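PDB 3L7Y: uncharacterized protein from Streptococcus mutans, which probably acts as a magnesium-dependent phosphatase of the haloacid dehalogenase (HAD) superfamily, with a natural substrate that is not established. Local coordinates for residues Ser79-Gln84 and Val99-Ala104; Ile139-Glu144 and Glu180-Leu185; Leu227-Ala232 and Gly253-Glu258. All blocks are in the same frame, centred on the assembly; numbering follows the deposited sequence.

How the contacts relate
The three contacts follow one another along the chain without overlap. Contact 1 lies between the other two: its centre is about 11 Å from that of contact 2 and about 12 Å from that of contact 3. Contacts 1 and 3 belong to the domain built on the eight-stranded sheet, where the magnesium ion is bound. Contact 2 pairs two strands of the six-stranded sheet, the cap domain. The Glu101-Lys184 salt bridge joins contacts 1 and 2, and Asn102 meets Asn255 of contact 3. Contacts 2 and 3 do not touch; their centres are about 19 Å apart. Contact 1 therefore sits where cap and core join, the nearest Ser79 side-chain atom about 7 Å from the magnesium.

Contact 1. Residues Ser79-Gln84 and Val99-Ala104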
loop_
_atom_site.group_PDB
_atom_site.type_symbol
_atom_site.label_atom_id
_atom_site.label_comp_id
_atom_site.label_asym_id
_atom_site.label_seq_id
_atom_site.Cartn_x
_atom_site.Cartn_y
_atom_site.Cartn_z
ATOM N N SER A 79 0.628 0.216 -0.732
ATOM C CA SER A 79 1.051 -1.070 -1.260
ATOM C C SER A 79 2.477 -1.014 -1.828
ATOM O O SER A 79 3.157 -2.037 -1.892
ATOM C CB SER A 79 0.089 -1.552 -2.335
ATOM O OG SER A 79 0.238 -0.795 -3.515
ATOM N N ASN A 80 2.935 0.174 -2.229
ATOM C CA ASN A 80 4.261 0.300 -2.859
ATOM C C ASN A 80 5.394 -0.037 -1.901
ATOM O O ASN A 80 5.213 0.000 -0.673
ATOM C CB ASN A 80 4.476 1.718 -3.416
ATOM C CG ASN A 80 3.372 2.142 -4.372
ATOM O OD1 ASN A 80 2.721 1.309 -5.002
ATOM N ND2 ASN A 80 3.153 3.437 -4.472
ATOM N N PRO A 81 6.571 -0.365 -2.455
ATOM C CA PRO A 81 7.698 -0.700 -1.587
ATOM C C PRO A 81 8.204 0.540 -0.884
ATOM O O PRO A 81 8.064 1.656 -1.397
ATOM C CB PRO A 81 8.758 -1.232 -2.573
ATOM C CG PRO A 81 7.964 -1.660 -3.790
ATOM C CD PRO A 81 6.886 -0.598 -3.874
ATOM N N TYR A 82 8.790 0.343 0.285
ATOM C CA TYR A 82 9.332 1.441 1.064
ATOM C C TYR A 82 10.299 2.296 0.247
ATOM O O TYR A 82 10.237 3.524 0.290
ATOM C CB TYR A 82 10.021 0.898 2.314
ATOM C CG TYR A 82 11.031 1.840 2.921
ATOM C CD1 TYR A 82 12.390 1.554 2.873
ATOM C CD2 TYR A 82 10.624 3.022 3.542
ATOM C CE1 TYR A 82 13.323 2.424 3.435
ATOM C CE2 TYR A 82 11.534 3.894 4.106
ATOM C CZ TYR A 82 12.886 3.593 4.051
ATOM O OH TYR A 82 13.789 4.460 4.613
ATOM N N ARG A 83 11.181 1.659 -0.516
ATOM C CA ARG A 83 12.182 2.356 -1.276
ATOM C C ARG A 83 11.540 3.333 -2.231
ATOM O O ARG A 83 12.087 4.350 -2.494
ATOM C CB ARG A 83 13.110 1.411 -2.055
ATOM C CG ARG A 83 14.156 0.742 -1.216
ATOM C CD ARG A 83 15.025 -0.288 -2.049
ATOM N NE ARG A 83 15.586 -1.234 -1.128
ATOM C CZ ARG A 83 16.446 -0.869 -0.212
ATOM N NH1 ARG A 83 16.813 0.378 -0.157
ATOM N NH2 ARG A 83 16.943 -1.725 0.646
ATOM N N GLN A 84 10.369 3.012 -2.730
ATOM C CA GLN A 84 9.687 3.893 -3.667
ATOM C C GLN A 84 8.944 4.992 -2.900
ATOM O O GLN A 84 8.812 6.113 -3.390
ATOM C CB GLN A 84 8.748 3.101 -4.586
ATOM C CG GLN A 84 8.005 3.951 -5.619
ATOM C CD GLN A 84 6.681 4.522 -5.097
ATOM O OE1 GLN A 84 6.470 4.653 -3.888
ATOM N NE2 GLN A 84 5.783 4.858 -6.018
ATOM N N VAL A 99 4.495 2.526 6.030
ATOM C CA VAL A 99 3.980 1.164 5.916
ATOM C C VAL A 99 3.953 0.844 4.427
ATOM O O VAL A 99 3.156 1.435 3.677
ATOM C CB VAL A 99 2.550 1.040 6.514
ATOM C CG1 VAL A 99 1.981 -0.377 6.292
ATOM C CG2 VAL A 99 2.567 1.384 7.996
ATOM N N GLY A 100 4.846 -0.046 3.987
ATOM C CA GLY A 100 4.879 -0.448 2.592
ATOM C C GLY A 100 4.404 -1.877 2.388
ATOM O O GLY A 100 4.243 -2.613 3.352
ATOM N N GLU A 101 4.201 -2.276 1.133
ATOM C CA GLU A 101 3.794 -3.649 0.803
ATOM C C GLU A 101 2.417 -3.995 1.391
ATOM O O GLU A 101 2.066 -5.170 1.547
ATOM C CB GLU A 101 4.846 -4.664 1.262
ATOM C CG GLU A 101 6.302 -4.272 0.980
ATOM C CD GLU A 101 6.694 -4.320 -0.488
ATOM O OE1 GLU A 101 5.952 -4.900 -1.298
ATOM O OE2 GLU A 101 7.763 -3.770 -0.830
ATOM N N ASN A 102 1.631 -2.954 1.661
ATOM C CA ASN A 102 0.331 -3.057 2.344
ATOM C C ASN A 102 0.437 -3.357 3.820
ATOM O O ASN A 102 -0.579 -3.352 4.530
ATOM C CB ASN A 102 -0.609 -4.075 1.684
ATOM C CG ASN A 102 -0.939 -3.722 0.250
ATOM O OD1 ASN A 102 -1.566 -2.703 -0.025
ATOM N ND2 ASN A 102 -0.506 -4.563 -0.676
ATOM N N GLY A 103 1.651 -3.604 4.302
ATOM C CA GLY A 103 1.802 -3.891 5.717
ATOM C C GLY A 103 3.003 -4.694 6.181
ATOM O O GLY A 103 3.459 -4.502 7.306
ATOM N N ALA A 104 3.505 -5.598 5.338
ATOM C CA ALA A 104 4.580 -6.507 5.735
ATOM C C ALA A 104 5.891 -5.782 6.024
ATOM O O ALA A 104 6.768 -6.333 6.697
ATOM C CB ALA A 104 4.807 -7.578 4.656
HETATM O O HOH W 1 9.170 -2.289 1.132
#
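The Asn102 amide has Ser79 CA and CB on one side of its plane, with Ser79 CB 3.1 Å from Asn102 OD1. Its ND2 hydrogen-bonds elsewhere, to Asp221. The second flat group, the Glu101 carboxylate, has the Pro81 ring to one side. The two side chains cross at about a right angle, and Glu101 OE2 is 3.2 Å from Pro81 CB. A bend at chi2 (-71°) folds the glutamate back over the proline. OE2 also takes a bond from a water, which in turn accepts one from Tyr82 N at the start of helix 82-86. OE1 forms a salt bridge with Lys184 of the cap, whose NZ also donates to Ser79 O. These segments belong to a beta-alpha-beta unit of the HAD core: strand 73-77, helix 82-86 and the parallel strand 97-100. Gly100 to Gly103 form a type I' beta turn, closed by Gly103 N to Gly100 O at 2.9 Å. The Glu101 N-H points out of this turn to Asn80 O, at 3.1 Å and 158°. It arrives well above the carbonyl plane, 53° out of it. A CA-H...O contact from Glu101 CA reaches Ser79 O. Asn80 ND2 bonds to the magnesium ligand Asp45.

Contact 2. Residues Ile139-Glu144 and Glu180-Leu185; sequences IALSGE and ERFFKL
Leu141 and Leu185 lie side by side and point the same way. Their CD2 methyls meet at 3.5 Å, a tight fit. The two residues form a non-hydrogen-bonded antiparallel pair, which puts both side chains on the same face of the sheet. Phe182 is on this face too. Its CE2 is 3.8 Å from Leu141 CB, and its CD2 rests near Gly143 CA. On the other face Ser142 and Lys184 are neighbours, with Ser142 CB 3.7 Å from Lys184 CG. A bend at chi4 (-64°) turns the lysine amine toward the serine side. The polar partner of both is Glu101 OE1, by a salt bridge for the lysine and a hydrogen bond for the serine.

The backbones run antiparallel. Ser142 N donates to Lys184 O, and Phe183 N to Ser142 O, both at 2.9 Å. The register then slips by one residue: Gly143 pairs with Phe182, which makes a beta bulge at Phe183. Glu144 N gives a weak bond to Arg181 O beyond it.

At this end Glu144 and Arg181 also run alongside each other. Their salt bridge joins Glu144 OE1 to Arg181 NH1 at 2.6 Å through the syn lone pair of OE1. The carboxylate and guanidinium planes are 49° apart, so the two groups are not coplanar. Glu180 reaches across, extended beyond CG, to the backbone at Gly143-Glu144, and its OE2 accepts from the backbone N of Lys145 and of Lys146.

Strand 138-143 lies between strands 147-150 and 182-188, near the middle of the cap sheet. Helix 120-133 covers the leucine face, with Ile127 on Leu141 and Ile126 on Leu185. The lysine face meets Ser79, Pro81 and Glu101 of the core domain, and Phe183 stacks on Phe117.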
loop_
_atom_site.group_PDB
_atom_site.type_symbol
_atom_site.label_atom_id
_atom_site.label_comp_id
_atom_site.label_asym_id
_atom_site.label_seq_id
_atom_site.Cartn_x
_atom_site.Cartn_y
_atom_site.Cartn_z
ATOM N N ILE A 139 2.752 -11.560 -13.692
ATOM C CA ILE A 139 3.221 -11.768 -12.335
ATOM C C ILE A 139 4.487 -10.978 -12.039
ATOM O O ILE A 139 5.514 -11.157 -12.693
ATOM C CB ILE A 139 3.517 -13.263 -12.074
ATOM C CG1 ILE A 139 2.241 -14.111 -12.243
ATOM C CG2 ILE A 139 4.130 -13.444 -10.691
ATOM C CD1 ILE A 139 2.512 -15.639 -12.395
ATOM N N ALA A 140 4.424 -10.124 -11.030
ATOM C CA ALA A 140 5.614 -9.419 -10.577
ATOM C C ALA A 140 5.917 -9.727 -9.111
ATOM O O ALA A 140 5.019 -9.747 -8.266
ATOM C CB ALA A 140 5.472 -7.929 -10.803
ATOM N N LEU A 141 7.188 -9.995 -8.824
ATOM C CA LEU A 141 7.627 -10.272 -7.462
ATOM C C LEU A 141 8.256 -9.018 -6.865
ATOM O O LEU A 141 9.100 -8.371 -7.496
ATOM C CB LEU A 141 8.633 -11.414 -7.459
ATOM C CG LEU A 141 8.268 -12.580 -8.363
ATOM C CD1 LEU A 141 9.407 -13.595 -8.444
ATOM C CD2 LEU A 141 6.993 -13.225 -7.849
ATOM N N SER A 142 7.837 -8.665 -5.656
ATOM C CA SER A 142 8.337 -7.462 -5.010
ATOM C C SER A 142 9.317 -7.842 -3.901
ATOM O O SER A 142 8.907 -8.262 -2.817
ATOM C CB SER A 142 7.171 -6.606 -4.477
ATOM O OG SER A 142 7.628 -5.380 -3.929
ATOM N N GLY A 143 10.615 -7.709 -4.194
ATOM C CA GLY A 143 11.667 -8.151 -3.293
ATOM C C GLY A 143 12.194 -7.031 -2.420
ATOM O O GLY A 143 11.738 -5.888 -2.494
ATOM N N GLU A 144 13.163 -7.353 -1.580
ATOM C CA GLU A 144 13.659 -6.384 -0.618
ATOM C C GLU A 144 14.341 -5.214 -1.327
ATOM O O GLU A 144 14.278 -4.075 -0.867
ATOM C CB GLU A 144 14.622 -7.069 0.344
ATOM C CG GLU A 144 14.993 -6.266 1.572
ATOM C CD GLU A 144 15.793 -7.097 2.556
ATOM O OE1 GLU A 144 16.115 -8.255 2.214
ATOM O OE2 GLU A 144 16.099 -6.599 3.661
ATOM N N GLU A 180 16.619 -13.308 -3.717
ATOM C CA GLU A 180 16.103 -12.225 -2.881
ATOM C C GLU A 180 14.941 -12.672 -2.000
ATOM O O GLU A 180 14.340 -13.719 -2.236
ATOM C CB GLU A 180 15.668 -11.050 -3.748
ATOM C CG GLU A 180 15.509 -9.749 -2.985
ATOM C CD GLU A 180 15.568 -8.565 -3.907
ATOM O OE1 GLU A 180 16.383 -8.596 -4.853
ATOM O OE2 GLU A 180 14.791 -7.618 -3.707
ATOM N N ARG A 181 14.643 -11.876 -0.977
ATOM C CA ARG A 181 13.502 -12.108 -0.099
ATOM C C ARG A 181 12.361 -11.207 -0.563
ATOM O O ARG A 181 12.589 -10.065 -0.973
ATOM C CB ARG A 181 13.872 -11.786 1.344
ATOM C CG ARG A 181 15.258 -12.281 1.735
ATOM C CD ARG A 181 16.029 -11.207 2.493
ATOM N NE ARG A 181 16.016 -11.429 3.933
ATOM C CZ ARG A 181 16.470 -10.558 4.829
ATOM N NH1 ARG A 181 16.955 -9.388 4.437
ATOM N NH2 ARG A 181 16.419 -10.848 6.121
ATOM N N PHE A 182 11.135 -11.721 -0.479
ATOM C CA PHE A 182 9.995 -11.077 -1.112
ATOM C C PHE A 182 8.909 -10.693 -0.116
ATOM O O PHE A 182 8.492 -11.502 0.717
ATOM C CB PHE A 182 9.418 -11.984 -2.207
ATOM C CG PHE A 182 10.418 -12.370 -3.252
ATOM C CD1 PHE A 182 11.074 -13.585 -3.182
ATOM C CD2 PHE A 182 10.718 -11.508 -4.294
ATOM C CE1 PHE A 182 12.006 -13.941 -4.134
ATOM C CE2 PHE A 182 11.647 -11.859 -5.254
ATOM C CZ PHE A 182 12.295 -13.075 -5.170
ATOM N N PHE A 183 8.435 -9.457 -0.222
ATOM C CA PHE A 183 7.373 -8.971 0.658
ATOM C C PHE A 183 5.987 -9.319 0.146
ATOM O O PHE A 183 5.065 -9.586 0.933
ATOM C CB PHE A 183 7.453 -7.462 0.787
ATOM C CG PHE A 183 8.562 -6.984 1.658
ATOM C CD1 PHE A 183 9.550 -6.151 1.145
ATOM C CD2 PHE A 183 8.613 -7.343 2.993
ATOM C CE1 PHE A 183 10.567 -5.676 1.962
ATOM C CE2 PHE A 183 9.643 -6.895 3.804
ATOM C CZ PHE A 183 10.609 -6.042 3.292
ATOM N N LYS A 184 5.833 -9.273 -1.174
ATOM C CA LYS A 184 4.539 -9.486 -1.805
ATOM C C LYS A 184 4.726 -9.833 -3.276
ATOM O O LYS A 184 5.835 -9.726 -3.814
ATOM C CB LYS A 184 3.686 -8.214 -1.687
ATOM C CG LYS A 184 4.002 -7.134 -2.734
ATOM C CD LYS A 184 2.954 -6.004 -2.679
ATOM C CE LYS A 184 3.164 -4.946 -3.760
ATOM N NZ LYS A 184 4.450 -4.220 -3.590
ATOM N N LEU A 185 3.644 -10.256 -3.922
ATOM C CA LEU A 185 3.610 -10.326 -5.380
ATOM C C LEU A 185 2.531 -9.409 -5.918
ATOM O O LEU A 185 1.616 -9.027 -5.198
ATOM C CB LEU A 185 3.308 -11.739 -5.883
ATOM C CG LEU A 185 3.861 -12.963 -5.151
ATOM C CD1 LEU A 185 3.641 -14.181 -6.028
ATOM C CD2 LEU A 185 5.325 -12.773 -4.834
#

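Contact 3. Residues Leu227-Ala232 and Gly253-Glu258; sequences LHKGWA and GGNDIE
His228 has its CG between the backbone N and the carbonyl carbon (chi1 46°), and Glu258 is bent at chi2 (85°). These turns lay the imidazole flat against the glutamate. Glu258 CG sits over the ring centre, 3.6 Å from the centroid, as a CH-pi contact. The carboxylate plane is 9° from that of the ring, so the two flat groups are stacked. Lys229 instead stays extended beyond CG and passes Asn255 O on its way to Asp256. Its NZ meets Asp256 OD1 at 2.7 Å in a salt bridge, on the syn side but tilted out of the carboxylate plane. Lys229 is placed like the motif III lysine of HAD enzymes, and the GDGGND loop fits the GDxxxD form of motif IV. Lys229 NZ also makes a salt bridge to the magnesium ligand Asp43 and a hydrogen bond to Ala77 O. Asp256 OD2 is gripped by Gly253 N at 2.9 Å and by the backbone N of Asp252, another magnesium ligand. One water accepts from Lys229 N and donates to Asn255 O at 2.7 Å; a second accepts from Lys229 NZ and Asn255 ND2, which also hydrogen-bonds to Asn102 OD1. Gly230 CA packs against Glu258 C at 3.9 Å.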
loop_
_atom_site.group_PDB
_atom_site.type_symbol
_atom_site.label_atom_id
_atom_site.label_comp_id
_atom_site.label_asym_id
_atom_site.label_seq_id
_atom_site.Cartn_x
_atom_site.Cartn_y
_atom_site.Cartn_z
ATOM N N LEU A 227 -1.702 -9.398 6.847
ATOM C CA LEU A 227 -0.766 -8.274 6.933
ATOM C C LEU A 227 -1.208 -7.100 6.051
ATOM O O LEU A 227 -0.515 -6.716 5.098
ATOM C CB LEU A 227 0.668 -8.709 6.592
ATOM C CG LEU A 227 1.529 -9.112 7.798
ATOM C CD1 LEU A 227 0.711 -9.825 8.877
ATOM C CD2 LEU A 227 2.745 -9.932 7.355
ATOM N N HIS A 228 -2.369 -6.537 6.383
ATOM C CA HIS A 228 -2.937 -5.435 5.622
ATOM C C HIS A 228 -2.725 -4.106 6.363
ATOM O O HIS A 228 -2.184 -4.085 7.460
ATOM C CB HIS A 228 -4.414 -5.702 5.338
ATOM C CG HIS A 228 -5.178 -6.190 6.529
ATOM N ND1 HIS A 228 -5.370 -5.419 7.654
ATOM C CD2 HIS A 228 -5.799 -7.374 6.774
ATOM C CE1 HIS A 228 -6.077 -6.103 8.539
ATOM N NE2 HIS A 228 -6.346 -7.291 8.029
ATOM N N LYS A 229 -3.130 -2.996 5.762
ATOM C CA LYS A 229 -2.789 -1.698 6.333
ATOM C C LYS A 229 -3.458 -1.484 7.701
ATOM O O LYS A 229 -2.931 -0.754 8.549
ATOM C CB LYS A 229 -3.169 -0.570 5.375
ATOM C CG LYS A 229 -2.476 -0.587 4.029
ATOM C CD LYS A 229 -2.921 0.626 3.197
ATOM C CE LYS A 229 -2.529 0.496 1.721
ATOM N NZ LYS A 229 -2.888 1.714 0.954
ATOM N N GLY A 230 -4.622 -2.108 7.901
ATOM C CA GLY A 230 -5.290 -2.089 9.191
ATOM C C GLY A 230 -4.420 -2.753 10.244
ATOM O O GLY A 230 -4.235 -2.225 11.336
ATOM N N TRP A 231 -3.908 -3.943 9.942
ATOM C CA TRP A 231 -2.953 -4.640 10.799
ATOM C C TRP A 231 -1.705 -3.778 11.076
ATOM O O TRP A 231 -1.260 -3.690 12.159
ATOM C CB TRP A 231 -2.563 -6.001 10.223
ATOM C CG TRP A 231 -1.551 -6.719 11.015
ATOM C CD1 TRP A 231 -1.762 -7.603 12.013
ATOM C CD2 TRP A 231 -0.154 -6.591 10.904
ATOM N NE1 TRP A 231 -0.595 -8.040 12.515
ATOM C CE2 TRP A 231 0.416 -7.426 11.853
ATOM C CE3 TRP A 231 0.680 -5.860 10.088
ATOM C CZ2 TRP A 231 1.784 -7.528 12.010
ATOM C CZ3 TRP A 231 2.001 -5.981 10.239
ATOM C CH2 TRP A 231 2.543 -6.815 11.177
ATOM N N ALA A 232 -1.200 -3.138 10.062
ATOM C CA ALA A 232 -0.026 -2.311 10.205
ATOM C C ALA A 232 -0.291 -1.185 11.213
ATOM O O ALA A 232 0.408 -1.062 12.155
ATOM C CB ALA A 232 0.406 -1.791 8.937
ATOM N N GLY A 253 -8.926 3.106 -1.908
ATOM C CA GLY A 253 -8.877 1.788 -2.532
ATOM C C GLY A 253 -9.264 0.583 -1.684
ATOM O O GLY A 253 -9.322 0.662 -0.464
ATOM N N GLY A 254 -9.505 -0.553 -2.340
ATOM C CA GLY A 254 -9.887 -1.763 -1.634
ATOM C C GLY A 254 -8.894 -2.124 -0.540
ATOM O O GLY A 254 -9.286 -2.498 0.574
ATOM N N ASN A 255 -7.605 -1.989 -0.846
ATOM C CA ASN A 255 -6.557 -2.283 0.122
ATOM C C ASN A 255 -6.479 -1.253 1.272
ATOM O O ASN A 255 -5.630 -1.378 2.166
ATOM C CB ASN A 255 -5.188 -2.411 -0.574
ATOM C CG ASN A 255 -4.779 -1.146 -1.320
ATOM O OD1 ASN A 255 -5.616 -0.315 -1.656
ATOM N ND2 ASN A 255 -3.480 -1.008 -1.594
ATOM N N ASP A 256 -7.363 -0.253 1.248
ATOM C CA ASP A 256 -7.475 0.714 2.343
ATOM C C ASP A 256 -8.629 0.391 3.298
ATOM O O ASP A 256 -8.824 1.085 4.299
ATOM C CB ASP A 256 -7.707 2.133 1.801
ATOM C CG ASP A 256 -6.537 2.664 1.014
ATOM O OD1 ASP A 256 -5.380 2.481 1.457
ATOM O OD2 ASP A 256 -6.773 3.275 -0.048
ATOM N N ILE A 257 -9.419 -0.631 2.992
ATOM C CA ILE A 257 -10.669 -0.831 3.735
ATOM C C ILE A 257 -10.477 -1.238 5.200
ATOM O O ILE A 257 -11.198 -0.742 6.072
ATOM C CB ILE A 257 -11.640 -1.793 3.017
ATOM C CG1 ILE A 257 -12.253 -1.136 1.783
ATOM C CG2 ILE A 257 -12.781 -2.208 3.937
ATOM C CD1 ILE A 257 -13.019 -2.143 0.883
ATOM N N GLU A 258 -9.535 -2.137 5.492
ATOM C CA GLU A 258 -9.299 -2.495 6.900
ATOM C C GLU A 258 -8.782 -1.275 7.681
ATOM O O GLU A 258 -9.108 -1.072 8.857
ATOM C CB GLU A 258 -8.315 -3.670 7.031
ATOM C CG GLU A 258 -8.754 -4.953 6.298
ATOM C CD GLU A 258 -8.363 -4.977 4.825
ATOM O OE1 GLU A 258 -7.806 -3.975 4.325
ATOM O OE2 GLU A 258 -8.609 -6.008 4.159
HETATM O O HOH W 2 -4.015 -3.415 2.809
HETATM O O HOH W 3 -1.779 1.736 -1.935
#